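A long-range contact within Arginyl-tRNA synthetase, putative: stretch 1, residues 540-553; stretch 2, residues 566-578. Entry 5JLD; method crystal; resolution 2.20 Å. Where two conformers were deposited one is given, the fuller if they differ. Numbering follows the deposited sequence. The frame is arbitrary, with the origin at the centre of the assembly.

Stretch 1, residues 540-553: EYMYDLTTTFTAFY
Stretch 2, residues 566-578: SRLLLCSITKSLL

Residues 540-553 and 566-578 are both helical throughout, with phi/psi near -60°/-44°, each belonging to a longer helix. They run nearly antiparallel, their N-to-C directions 158° apart and their axes 10.7 Å apart at closest approach. The register pairs Phe 549 with Thr 574 (CA-CA 7.6 Å) and Met 542 with Leu 578 (CA-CA 6.7 Å). No hydrogen bond crosses the interface, so apolar packing, burying 564 Å² in total, supplies the contact.

The contact begins at Arg 567, against Phe 552 (chi1 162°, chi2 59°). Arg 567 (chi1 m, chi2 t, chi3 m) sets its aliphatic base at the ring edge, CB lying 3.9 Å from Phe 552 CZ. Leu 570, with chi1 between wells at -103° and chi2 t, points toward stretch 1 and brings CD1 within 4.1 Å of Phe 552 CZ. The SG of Cys 571 (chi1 m) lies at the edges of two rings, 4.1 Å from Phe 552 CE2 and 4.0 Å from Phe 549 CE1.

At Thr 574 (chi1 m), OG1 donates to Leu 570 O of its own helix (2.8 Å). This satisfies the hydroxyl and leaves CG2 to pack 3.5 Å from CD1 of Phe 549 (chi1 t, chi2 85°) and 4.1 Å from CD1 of Leu 545. Leu 545 (t, p), pointing toward stretch 2, is buried against Thr 574, Leu 577 and Leu 578, where a branched apolar side chain suits. Leu 577 (t, p) points toward stretch 1; its CG lies 3.7 Å from Leu 545 CD2, and its CD2 sits at the ring edge of buried Tyr 541 (chi1 t, chi2 86°), 3.3 Å from OH, which is hydrogen-bonded elsewhere in the structure. Leu 578 (t, p) leaves its backbone sideways, but its end comes nearer: CD1 reaches Met 542 CG (3.5 Å; Met 542 is t, t, p) and Thr 546 CG2 (3.9 Å). Thr 546 (chi1 p) keeps OG1 on the far side, donating to Tyr 543 O (2.7 Å).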

# COMPACT_ATOMS: atom_id res chain seq x y z
N GLU A 540 1.55 -7.72 -8.54
CA GLU A 540 1.81 -8.03 -9.94
C GLU A 540 3.32 -8.21 -10.16
O GLU A 540 3.77 -9.23 -10.68
CB GLU A 540 1.31 -6.89 -10.81
CG GLU A 540 0.00 -7.03 -11.50
CD GLU A 540 -0.09 -6.01 -12.63
OE1 GLU A 540 0.93 -5.83 -13.34
OE2 GLU A 540 -1.16 -5.39 -12.80
N TYR A 541 4.08 -7.21 -9.71
CA TYR A 541 5.52 -7.18 -9.93
C TYR A 541 6.08 -8.47 -9.38
O TYR A 541 6.89 -9.16 -10.03
CB TYR A 541 6.15 -5.98 -9.24
CG TYR A 541 7.66 -6.01 -9.24
CD1 TYR A 541 8.37 -5.51 -10.33
CD2 TYR A 541 8.37 -6.54 -8.18
CE1 TYR A 541 9.75 -5.53 -10.35
CE2 TYR A 541 9.76 -6.58 -8.20
CZ TYR A 541 10.44 -6.07 -9.29
OH TYR A 541 11.82 -6.08 -9.33
N MET A 542 5.55 -8.83 -8.21
CA MET A 542 6.11 -9.92 -7.47
C MET A 542 5.82 -11.18 -8.23
O MET A 542 6.69 -12.02 -8.42
CB MET A 542 5.54 -9.99 -6.05
CG MET A 542 6.21 -11.06 -5.21
SD MET A 542 5.57 -11.17 -3.53
CE MET A 542 3.84 -11.52 -3.88
N TYR A 543 4.57 -11.28 -8.70
CA TYR A 543 4.15 -12.42 -9.47
C TYR A 543 5.07 -12.52 -10.69
O TYR A 543 5.59 -13.60 -11.01
CB TYR A 543 2.68 -12.30 -9.90
CG TYR A 543 2.15 -13.50 -10.65
CD1 TYR A 543 1.79 -14.66 -9.98
CD2 TYR A 543 2.03 -13.48 -12.04
CE1 TYR A 543 1.31 -15.77 -10.65
CE2 TYR A 543 1.55 -14.60 -12.74
CZ TYR A 543 1.20 -15.73 -12.03
OH TYR A 543 0.72 -16.84 -12.70
N ASP A 544 5.32 -11.38 -11.33
CA ASP A 544 6.06 -11.46 -12.58
C ASP A 544 7.45 -11.92 -12.22
O ASP A 544 8.02 -12.76 -12.93
CB ASP A 544 6.04 -10.14 -13.34
CG ASP A 544 4.63 -9.78 -13.82
OD1 ASP A 544 3.74 -10.67 -13.80
OD2 ASP A 544 4.40 -8.62 -14.22
N LEU A 545 7.94 -11.49 -11.05
CA LEU A 545 9.29 -11.86 -10.66
C LEU A 545 9.38 -13.39 -10.64
O LEU A 545 10.31 -13.99 -11.20
CB LEU A 545 9.66 -11.28 -9.31
CG LEU A 545 11.01 -11.73 -8.76
CD1 LEU A 545 12.13 -11.39 -9.72
CD2 LEU A 545 11.25 -11.09 -7.38
N THR A 546 8.35 -14.01 -10.07
CA THR A 546 8.41 -15.45 -9.93
C THR A 546 8.40 -16.08 -11.31
O THR A 546 9.24 -16.94 -11.60
CB THR A 546 7.25 -15.99 -9.02
OG1 THR A 546 6.01 -15.99 -9.74
CG2 THR A 546 7.12 -15.14 -7.76
N THR A 547 7.54 -15.62 -12.22
CA THR A 547 7.42 -16.35 -13.49
C THR A 547 8.67 -16.14 -14.32
O THR A 547 9.22 -17.09 -14.90
CB THR A 547 6.19 -15.94 -14.29
OG1 THR A 547 6.27 -14.55 -14.60
CG2 THR A 547 4.89 -16.23 -13.51
N THR A 548 9.12 -14.89 -14.37
CA THR A 548 10.36 -14.59 -15.05
C THR A 548 11.43 -15.53 -14.50
O THR A 548 12.15 -16.17 -15.29
CB THR A 548 10.77 -13.13 -14.85
OG1 THR A 548 9.73 -12.29 -15.37
CG2 THR A 548 12.08 -12.83 -15.59
N PHE A 549 11.45 -15.70 -13.17
CA PHE A 549 12.49 -16.52 -12.57
C PHE A 549 12.35 -17.93 -13.10
O PHE A 549 13.33 -18.57 -13.51
CB PHE A 549 12.44 -16.52 -11.03
CG PHE A 549 13.42 -17.49 -10.43
CD1 PHE A 549 14.74 -17.11 -10.19
CD2 PHE A 549 13.05 -18.81 -10.16
CE1 PHE A 549 15.67 -18.00 -9.67
CE2 PHE A 549 13.97 -19.71 -9.64
CZ PHE A 549 15.28 -19.31 -9.40
N THR A 550 11.12 -18.42 -13.10
CA THR A 550 10.86 -19.77 -13.56
C THR A 550 11.40 -19.94 -14.97
O THR A 550 12.04 -20.94 -15.28
CB THR A 550 9.36 -20.11 -13.52
OG1 THR A 550 8.91 -20.08 -12.16
CG2 THR A 550 9.10 -21.50 -14.11
N ALA A 551 11.16 -18.93 -15.81
CA ALA A 551 11.57 -19.02 -17.21
C ALA A 551 13.09 -19.11 -17.29
O ALA A 551 13.64 -19.84 -18.12
CB ALA A 551 11.06 -17.83 -18.00
N PHE A 552 13.75 -18.37 -16.41
CA PHE A 552 15.18 -18.48 -16.25
C PHE A 552 15.52 -19.95 -15.96
O PHE A 552 16.20 -20.60 -16.77
CB PHE A 552 15.65 -17.53 -15.15
CG PHE A 552 17.00 -17.82 -14.58
CD1 PHE A 552 18.14 -17.84 -15.38
CD2 PHE A 552 17.15 -18.03 -13.21
CE1 PHE A 552 19.39 -18.09 -14.84
CE2 PHE A 552 18.40 -18.26 -12.66
CZ PHE A 552 19.52 -18.30 -13.48
N TYR A 553 14.95 -20.49 -14.87
CA TYR A 553 15.36 -21.82 -14.42
C TYR A 553 15.16 -22.86 -15.52
O TYR A 553 16.12 -23.49 -15.98
CB TYR A 553 14.58 -22.25 -13.17
CG TYR A 553 14.91 -23.66 -12.75
CD1 TYR A 553 16.07 -23.95 -12.03
CD2 TYR A 553 14.09 -24.72 -13.12
CE1 TYR A 553 16.38 -25.25 -11.67
CE2 TYR A 553 14.40 -26.03 -12.77
CZ TYR A 553 15.54 -26.29 -12.04
OH TYR A 553 15.83 -27.59 -11.70
N SER A 566 27.52 -17.53 -11.48
CA SER A 566 26.67 -16.40 -11.86
C SER A 566 25.18 -16.73 -11.73
O SER A 566 24.41 -15.92 -11.21
CB SER A 566 26.96 -15.94 -13.29
OG SER A 566 26.09 -14.88 -13.66
N ARG A 567 24.77 -17.91 -12.19
CA ARG A 567 23.37 -18.31 -12.03
C ARG A 567 22.96 -18.36 -10.55
O ARG A 567 21.87 -17.94 -10.20
CB ARG A 567 23.10 -19.65 -12.70
CG ARG A 567 23.15 -19.57 -14.23
CD ARG A 567 22.45 -20.73 -14.91
NE ARG A 567 23.19 -21.99 -14.80
CZ ARG A 567 24.27 -22.32 -15.51
NH1 ARG A 567 24.80 -21.48 -16.40
NH2 ARG A 567 24.83 -23.50 -15.30
N LEU A 568 23.84 -18.89 -9.71
CA LEU A 568 23.56 -18.98 -8.28
C LEU A 568 23.39 -17.58 -7.68
O LEU A 568 22.50 -17.34 -6.86
CB LEU A 568 24.67 -19.73 -7.56
CG LEU A 568 24.22 -20.48 -6.31
CD1 LEU A 568 23.29 -21.63 -6.70
CD2 LEU A 568 25.43 -20.99 -5.53
N LEU A 569 24.25 -16.67 -8.11
CA LEU A 569 24.16 -15.27 -7.71
C LEU A 569 22.80 -14.68 -8.10
O LEU A 569 22.15 -13.98 -7.29
CB LEU A 569 25.30 -14.47 -8.36
CG LEU A 569 26.12 -13.55 -7.45
CD1 LEU A 569 26.48 -14.25 -6.15
CD2 LEU A 569 27.36 -13.07 -8.17
N LEU A 570 22.37 -14.97 -9.32
CA LEU A 570 21.05 -14.53 -9.77
C LEU A 570 19.96 -15.10 -8.88
O LEU A 570 18.97 -14.42 -8.55
CB LEU A 570 20.79 -14.95 -11.23
CG LEU A 570 20.94 -13.83 -12.25
CD1 LEU A 570 20.86 -14.38 -13.67
CD2 LEU A 570 19.89 -12.75 -12.02
N CYS A 571 20.13 -16.36 -8.49
CA CYS A 571 19.18 -17.01 -7.60
C CYS A 571 19.12 -16.27 -6.25
O CYS A 571 18.05 -16.07 -5.69
CB CYS A 571 19.56 -18.47 -7.39
SG CYS A 571 19.25 -19.56 -8.82
N SER A 572 20.28 -15.84 -5.75
CA SER A 572 20.39 -15.17 -4.45
C SER A 572 19.71 -13.80 -4.47
O SER A 572 18.90 -13.46 -3.57
CB SER A 572 21.87 -15.01 -4.08
OG SER A 572 22.06 -14.69 -2.72
N ILE A 573 20.03 -13.02 -5.49
CA ILE A 573 19.34 -11.75 -5.67
C ILE A 573 17.83 -11.95 -5.76
O ILE A 573 17.07 -11.26 -5.07
CB ILE A 573 19.83 -11.01 -6.91
CG1 ILE A 573 21.34 -10.75 -6.79
CG2 ILE A 573 19.04 -9.72 -7.09
CD1 ILE A 573 21.97 -10.09 -8.03
N THR A 574 17.41 -12.90 -6.59
CA THR A 574 15.98 -13.14 -6.76
C THR A 574 15.30 -13.51 -5.45
O THR A 574 14.23 -13.02 -5.16
CB THR A 574 15.71 -14.24 -7.78
OG1 THR A 574 16.24 -13.85 -9.06
CG2 THR A 574 14.19 -14.49 -7.92
N LYS A 575 15.94 -14.39 -4.67
CA LYS A 575 15.46 -14.75 -3.34
C LYS A 575 15.29 -13.53 -2.45
O LYS A 575 14.20 -13.29 -1.93
CB LYS A 575 16.41 -15.74 -2.67
CG LYS A 575 15.96 -16.21 -1.30
CD LYS A 575 16.68 -17.49 -0.92
CE LYS A 575 17.86 -17.24 -0.00
NZ LYS A 575 17.42 -17.18 1.42
N SER A 576 16.36 -12.75 -2.28
CA SER A 576 16.26 -11.52 -1.50
C SER A 576 15.06 -10.65 -1.91
O SER A 576 14.28 -10.19 -1.06
CB SER A 576 17.54 -10.69 -1.62
OG SER A 576 18.59 -11.24 -0.85
N LEU A 577 14.92 -10.44 -3.22
CA LEU A 577 13.89 -9.55 -3.72
C LEU A 577 12.49 -10.12 -3.47
O LEU A 577 11.56 -9.39 -3.11
CB LEU A 577 14.10 -9.28 -5.22
CG LEU A 577 13.18 -8.27 -5.90
CD1 LEU A 577 13.18 -6.92 -5.12
CD2 LEU A 577 13.61 -8.06 -7.37
N LEU A 578 12.34 -11.42 -3.68
CA LEU A 578 11.06 -12.08 -3.47
C LEU A 578 10.65 -11.98 -1.99
O LEU A 578 9.51 -11.64 -1.69
CB LEU A 578 11.15 -13.54 -3.87
CG LEU A 578 9.83 -14.30 -3.98
CD1 LEU A 578 8.77 -13.43 -4.63
CD2 LEU A 578 10.05 -15.59 -4.79